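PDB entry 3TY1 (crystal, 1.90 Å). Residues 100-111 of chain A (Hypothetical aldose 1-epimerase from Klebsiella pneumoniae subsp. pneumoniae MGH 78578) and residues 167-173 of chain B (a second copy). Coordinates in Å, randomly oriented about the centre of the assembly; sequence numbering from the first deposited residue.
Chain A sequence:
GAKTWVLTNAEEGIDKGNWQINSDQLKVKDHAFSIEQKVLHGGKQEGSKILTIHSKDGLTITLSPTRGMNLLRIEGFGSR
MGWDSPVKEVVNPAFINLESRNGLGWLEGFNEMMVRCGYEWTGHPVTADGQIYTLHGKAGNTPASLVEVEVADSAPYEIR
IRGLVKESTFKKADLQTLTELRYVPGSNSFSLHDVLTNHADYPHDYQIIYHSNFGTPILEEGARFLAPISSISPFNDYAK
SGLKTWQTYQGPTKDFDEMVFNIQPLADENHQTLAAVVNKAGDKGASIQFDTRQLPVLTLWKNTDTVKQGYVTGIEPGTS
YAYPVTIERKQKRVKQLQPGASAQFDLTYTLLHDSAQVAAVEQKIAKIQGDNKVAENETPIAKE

Chain A 100-111: SRNGLGWLEGFN
Chain B (167-173) ESTFKKA

A small protein contact often hangs on one backbone hydrogen bond, with side chains packed around it; the meeting of these two copies of a putative aldose 1-epimerase, burying 447 Å², illustrates the principle. B:Phe170 N donates to A:Leu107 O (3.1 Å, 158°). Here a 3-10 segment beginning at A:Gly105, with A:Leu107 N to A:Leu104 O at 2.9 Å, meets the end of a strand, B:Glu167 to B:Thr169. Beyond it the chain turns through B:Lys171 (phi/psi 73/-3°), closed by B:Thr169 N to B:Ala173 O at 2.8 Å. In register, A:Glu108 CA lies 4.5 Å from B:Thr169 CA and A:Leu107 CA 5.2 Å from B:Phe170 CA.

Around this bond the packing is apolar. A:Leu107 (m, t) points toward the partner, bringing its CB to 3.8 Å from B:Thr169 CG2 and its CD2 to 3.9 Å from B:Phe170 CD2. A:Phe110 and B:Phe170, both t at chi1 with chi2 of 43° and 56°, form an offset edge-to-face pair: the edge of A:Phe110 addresses the face of B:Phe170, centroids 5.5 Å apart and planes at 74°, with A:Phe110 CD2 3.5 Å from B:Phe170 CD2.

A salt bridge within chain A holds the arginine in place. A:Arg101 (m, t, t, chi4 -95°) extends so that its NE meets OE2 of A:Glu108 (m, t, chi3 -6°) at 2.9 Å. The guanidinium thus held offers one face to B:Thr169 CG2; the threonine, m at chi1, supplies a methyl where a flat cation can pack.

B:Lys172 (m, m, t, t) lays its aliphatic chain beside leucines, CE 4.1 Å from A:Leu104 CD1, while its amine reaches solvent: one water accepts from A:Arg101 NH1 (3.0 Å) and weakly from B:Lys172 NZ (3.3 Å). Another water donates to A:Glu108 O (2.7 Å) and B:Ser168 O (2.8 Å), bridging two carbonyls that both lack protons to share.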

ATOM      1  N   SER A 100      10.600  -0.804   0.734  1.00 29.02           N
ATOM      2  CA  SER A 100      11.165  -1.442  -0.443  1.00 33.80           C
ATOM      3  C   SER A 100      12.534  -0.815  -0.846  1.00 31.17           C
ATOM      4  O   SER A 100      12.934   0.266  -0.381  1.00 31.89           O
ATOM      5  CB  SER A 100      10.151  -1.443  -1.610  1.00 33.18           C
ATOM      6  OG  SER A 100      10.001  -0.156  -2.106  1.00 32.44           O
ATOM      7  N   ARG A 101      13.276  -1.554  -1.665  1.00 29.79           N
ATOM      8  CA  ARG A 101      14.633  -1.180  -2.026  1.00 29.18           C
ATOM      9  C   ARG A 101      15.490  -0.912  -0.773  1.00 32.09           C
ATOM     10  O   ARG A 101      16.281   0.045  -0.733  1.00 33.08           O
ATOM     11  CB  ARG A 101      14.635   0.027  -2.979  1.00 29.72           C
ATOM     12  CG  ARG A 101      13.797  -0.139  -4.203  1.00 34.70           C
ATOM     13  CD  ARG A 101      13.884   1.093  -5.101  1.00 35.35           C
ATOM     14  NE  ARG A 101      12.996   0.974  -6.253  1.00 34.84           N
ATOM     15  CZ  ARG A 101      13.335   0.519  -7.471  1.00 34.23           C
ATOM     16  NH1 ARG A 101      14.552   0.066  -7.764  1.00 28.19           N
ATOM     17  NH2 ARG A 101      12.432   0.507  -8.421  1.00 30.01           N
ATOM     18  N   ASN A 102      15.289  -1.728   0.255  1.00 32.51           N
ATOM     19  CA  ASN A 102      16.058  -1.617   1.515  1.00 36.65           C
ATOM     20  C   ASN A 102      15.900  -0.223   2.169  1.00 35.80           C
ATOM     21  O   ASN A 102      16.886   0.425   2.517  1.00 36.65           O
ATOM     22  CB  ASN A 102      17.549  -1.908   1.228  1.00 36.07           C
ATOM     23  CG  ASN A 102      18.386  -2.072   2.484  1.00 46.11           C
ATOM     24  OD1 ASN A 102      17.860  -2.433   3.528  1.00 37.99           O
ATOM     25  ND2 ASN A 102      19.726  -1.867   2.359  1.00 43.96           N
ATOM     26  N   GLY A 103      14.656   0.235   2.277  1.00 33.10           N
ATOM     27  CA  GLY A 103      14.322   1.517   2.863  1.00 31.22           C
ATOM     28  C   GLY A 103      14.477   2.741   1.970  1.00 30.70           C
ATOM     29  O   GLY A 103      14.490   3.884   2.466  1.00 30.67           O
ATOM     30  N   LEU A 104      14.545   2.526   0.672  1.00 28.94           N
ATOM     31  CA  LEU A 104      14.638   3.608  -0.289  1.00 28.02           C
ATOM     32  C   LEU A 104      13.401   3.779  -1.204  1.00 28.55           C
ATOM     33  O   LEU A 104      13.444   4.509  -2.180  1.00 28.94           O
ATOM     34  CB  LEU A 104      15.899   3.423  -1.115  1.00 28.60           C
ATOM     35  CG  LEU A 104      17.265   3.448  -0.418  1.00 28.63           C
ATOM     36  CD1 LEU A 104      18.397   3.030  -1.461  1.00 31.14           C
ATOM     37  CD2 LEU A 104      17.486   4.831   0.180  1.00 31.68           C
ATOM     38  N   GLY A 105      12.273   3.185  -0.852  1.00 29.46           N
ATOM     39  CA  GLY A 105      11.029   3.355  -1.634  1.00 29.04           C
ATOM     40  C   GLY A 105      10.599   4.802  -1.785  1.00 29.01           C
ATOM     41  O   GLY A 105       9.945   5.165  -2.767  1.00 28.12           O
ATOM     42  N   TRP A 106      10.976   5.637  -0.814  1.00 27.42           N
ATOM     43  CA  TRP A 106      10.742   7.083  -0.880  1.00 26.34           C
ATOM     44  C   TRP A 106      11.250   7.707  -2.194  1.00 27.34           C
ATOM     45  O   TRP A 106      10.685   8.699  -2.645  1.00 26.06           O
ATOM     46  CB  TRP A 106      11.457   7.711   0.307  1.00 27.32           C
ATOM     47  CG  TRP A 106      11.317   9.126   0.584  1.00 27.91           C
ATOM     48  CD1 TRP A 106      10.496   9.725   1.550  1.00 31.08           C
ATOM     49  CD2 TRP A 106      12.118  10.172   0.049  1.00 28.28           C
ATOM     50  NE1 TRP A 106      10.737  11.076   1.587  1.00 28.25           N
ATOM     51  CE2 TRP A 106      11.731  11.380   0.698  1.00 28.10           C
ATOM     52  CE3 TRP A 106      13.163  10.211  -0.878  1.00 27.58           C
ATOM     53  CZ2 TRP A 106      12.318  12.600   0.394  1.00 30.01           C
ATOM     54  CZ3 TRP A 106      13.743  11.434  -1.167  1.00 31.65           C
ATOM     55  CH2 TRP A 106      13.305  12.604  -0.544  1.00 28.53           C
ATOM     56  N   LEU A 107      12.321   7.148  -2.773  1.00 25.83           N
ATOM     57  CA  LEU A 107      12.834   7.590  -4.062  1.00 26.09           C
ATOM     58  C   LEU A 107      11.815   7.499  -5.220  1.00 24.80           C
ATOM     59  O   LEU A 107      11.950   8.196  -6.219  1.00 25.28           O
ATOM     60  CB  LEU A 107      14.118   6.850  -4.411  1.00 25.25           C
ATOM     61  CG  LEU A 107      15.381   7.086  -3.547  1.00 29.68           C
ATOM     62  CD1 LEU A 107      16.463   6.125  -4.038  1.00 29.32           C
ATOM     63  CD2 LEU A 107      15.871   8.526  -3.606  1.00 27.47           C
ATOM     64  N   GLU A 108      10.812   6.638  -5.088  1.00 25.39           N
ATOM     65  CA  GLU A 108       9.780   6.459  -6.103  1.00 26.67           C
ATOM     66  C   GLU A 108       8.790   7.620  -6.161  1.00 24.54           C
ATOM     67  O   GLU A 108       8.023   7.732  -7.138  1.00 25.28           O
ATOM     68  CB  GLU A 108       9.054   5.109  -5.903  1.00 27.71           C
ATOM     69  CG  GLU A 108      10.038   3.912  -5.956  1.00 30.60           C
ATOM     70  CD  GLU A 108       9.402   2.533  -5.871  1.00 44.32           C
ATOM     71  OE1 GLU A 108       8.173   2.402  -5.649  1.00 37.79           O
ATOM     72  OE2 GLU A 108      10.158   1.549  -6.054  1.00 48.13           O
ATOM     73  N   GLY A 109       8.778   8.456  -5.125  1.00 26.83           N
ATOM     74  CA  GLY A 109       7.898   9.625  -5.060  1.00 25.85           C
ATOM     75  C   GLY A 109       8.548  10.997  -5.119  1.00 27.98           C
ATOM     76  O   GLY A 109       7.847  12.021  -5.180  1.00 26.08           O
ATOM     77  N   PHE A 110       9.872  11.031  -5.188  1.00 25.49           N
ATOM     78  CA  PHE A 110      10.599  12.290  -4.962  1.00 27.54           C
ATOM     79  C   PHE A 110      10.723  13.179  -6.166  1.00 27.06           C
ATOM     80  O   PHE A 110      11.456  12.874  -7.132  1.00 26.65           O
ATOM     81  CB  PHE A 110      11.987  12.012  -4.331  1.00 25.14           C
ATOM     82  CG  PHE A 110      12.796  13.265  -4.012  1.00 26.69           C
ATOM     83  CD1 PHE A 110      12.209  14.375  -3.440  1.00 25.83           C
ATOM     84  CD2 PHE A 110      14.169  13.276  -4.183  1.00 26.33           C
ATOM     85  CE1 PHE A 110      12.965  15.522  -3.103  1.00 27.84           C
ATOM     86  CE2 PHE A 110      14.911  14.394  -3.856  1.00 28.43           C
ATOM     87  CZ  PHE A 110      14.308  15.513  -3.314  1.00 26.98           C
ATOM     88  N   ASN A 111       9.952  14.277  -6.132  1.00 27.11           N
ATOM     89  CA  ASN A 111      10.051  15.320  -7.140  1.00 24.03           C
ATOM     90  C   ASN A 111       9.787  16.758  -6.646  1.00 24.82           C
ATOM     91  O   ASN A 111       9.751  17.692  -7.437  1.00 25.36           O
ATOM     92  CB  ASN A 111       9.127  14.974  -8.291  1.00 24.56           C
ATOM     93  CG  ASN A 111       7.668  14.925  -7.870  1.00 26.92           C
ATOM     94  OD1 ASN A 111       7.272  15.476  -6.805  1.00 25.66           O
ATOM     95  ND2 ASN A 111       6.844  14.339  -8.741  1.00 26.42           N
TER
ATOM     96  N   GLU B 167       8.348   2.714 -14.774  1.00 23.27           N
ATOM     97  CA  GLU B 167       9.213   2.274 -13.672  1.00 24.26           C
ATOM     98  C   GLU B 167      10.288   3.340 -13.494  1.00 26.90           C
ATOM     99  O   GLU B 167      11.463   3.134 -13.846  1.00 24.53           O
ATOM    100  CB  GLU B 167       9.832   0.916 -13.966  1.00 25.86           C
ATOM    101  CG  GLU B 167       8.767  -0.160 -14.080  1.00 26.99           C
ATOM    102  CD  GLU B 167       9.297  -1.560 -14.460  1.00 40.08           C
ATOM    103  OE1 GLU B 167      10.020  -2.188 -13.630  1.00 28.33           O
ATOM    104  OE2 GLU B 167       8.911  -2.050 -15.565  1.00 29.53           O
ATOM    105  N   SER B 168       9.849   4.457 -12.899  1.00 25.69           N
ATOM    106  CA  SER B 168      10.607   5.664 -12.749  1.00 25.70           C
ATOM    107  C   SER B 168      10.916   5.867 -11.283  1.00 28.85           C
ATOM    108  O   SER B 168      10.001   5.974 -10.441  1.00 26.87           O
ATOM    109  CB  SER B 168       9.787   6.867 -13.237  1.00 28.55           C
ATOM    110  OG  SER B 168       9.424   6.732 -14.585  1.00 33.62           O
ATOM    111  N   THR B 169      12.213   5.926 -10.969  1.00 27.73           N
ATOM    112  CA  THR B 169      12.670   6.087  -9.577  1.00 27.66           C
ATOM    113  C   THR B 169      13.901   6.983  -9.533  1.00 28.52           C
ATOM    114  O   THR B 169      14.886   6.692 -10.218  1.00 26.41           O
ATOM    115  CB  THR B 169      13.018   4.690  -8.981  1.00 28.30           C
ATOM    116  OG1 THR B 169      11.907   3.809  -9.098  1.00 29.62           O
ATOM    117  CG2 THR B 169      13.466   4.759  -7.506  1.00 27.95           C
ATOM    118  N   PHE B 170      13.890   8.014  -8.674  1.00 26.98           N
ATOM    119  CA  PHE B 170      15.008   8.943  -8.599  1.00 27.55           C
ATOM    120  C   PHE B 170      16.244   8.156  -8.160  1.00 27.57           C
ATOM    121  O   PHE B 170      16.161   7.313  -7.264  1.00 27.80           O
ATOM    122  CB  PHE B 170      14.721  10.081  -7.629  1.00 24.39           C
ATOM    123  CG  PHE B 170      15.837  11.067  -7.467  1.00 26.53           C
ATOM    124  CD1 PHE B 170      16.366  11.735  -8.570  1.00 25.42           C
ATOM    125  CD2 PHE B 170      16.346  11.356  -6.198  1.00 26.20           C
ATOM    126  CE1 PHE B 170      17.412  12.630  -8.411  1.00 24.47           C
ATOM    127  CE2 PHE B 170      17.382  12.275  -6.035  1.00 28.80           C
ATOM    128  CZ  PHE B 170      17.895  12.919  -7.127  1.00 26.70           C
ATOM    129  N   LYS B 171      17.344   8.406  -8.859  1.00 29.80           N
ATOM    130  CA  LYS B 171      18.658   7.767  -8.625  1.00 31.29           C
ATOM    131  C   LYS B 171      18.774   6.320  -9.057  1.00 30.89           C
ATOM    132  O   LYS B 171      19.874   5.778  -9.028  1.00 34.32           O
ATOM    133  CB  LYS B 171      19.161   7.972  -7.173  1.00 34.58           C
ATOM    134  CG  LYS B 171      19.695   9.402  -7.020  1.00 41.10           C
ATOM    135  CD  LYS B 171      20.273   9.703  -5.698  1.00 51.78           C
ATOM    136  CE  LYS B 171      20.842  11.102  -5.683  1.00 43.74           C
ATOM    137  NZ  LYS B 171      22.248  11.279  -6.126  1.00 33.60           N
ATOM    138  N   LYS B 172      17.704   5.705  -9.551  1.00 30.08           N
ATOM    139  CA  LYS B 172      17.747   4.266  -9.842  1.00 30.29           C
ATOM    140  C   LYS B 172      17.482   3.919 -11.298  1.00 35.19           C
ATOM    141  O   LYS B 172      18.266   3.209 -11.906  1.00 36.53           O
ATOM    142  CB  LYS B 172      16.742   3.518  -8.979  1.00 30.89           C
ATOM    143  CG  LYS B 172      16.997   3.592  -7.448  1.00 30.75           C
ATOM    144  CD  LYS B 172      18.221   2.853  -7.048  1.00 46.03           C
ATOM    145  CE  LYS B 172      18.299   2.678  -5.537  1.00 47.78           C
ATOM    146  NZ  LYS B 172      19.207   1.550  -5.205  1.00 51.13           N
ATOM    147  N   ALA B 173      16.358   4.359 -11.851  1.00 33.60           N
ATOM    148  CA  ALA B 173      15.973   3.951 -13.237  1.00 32.64           C
ATOM    149  C   ALA B 173      14.859   4.819 -13.754  1.00 33.31           C
ATOM    150  O   ALA B 173      14.160   5.501 -12.975  1.00 32.13           O
ATOM    151  CB  ALA B 173      15.500   2.524 -13.292  1.00 29.81           C
TER
HETATM  152  O   HOH W   1      16.816  -0.601  -5.931  1.00 34.44           O
HETATM  153  O   HOH W   2      18.408  -0.407  -2.495  1.00 55.67           O
HETATM  154  O   HOH W   3       7.471   6.534  -9.494  1.00 28.20           O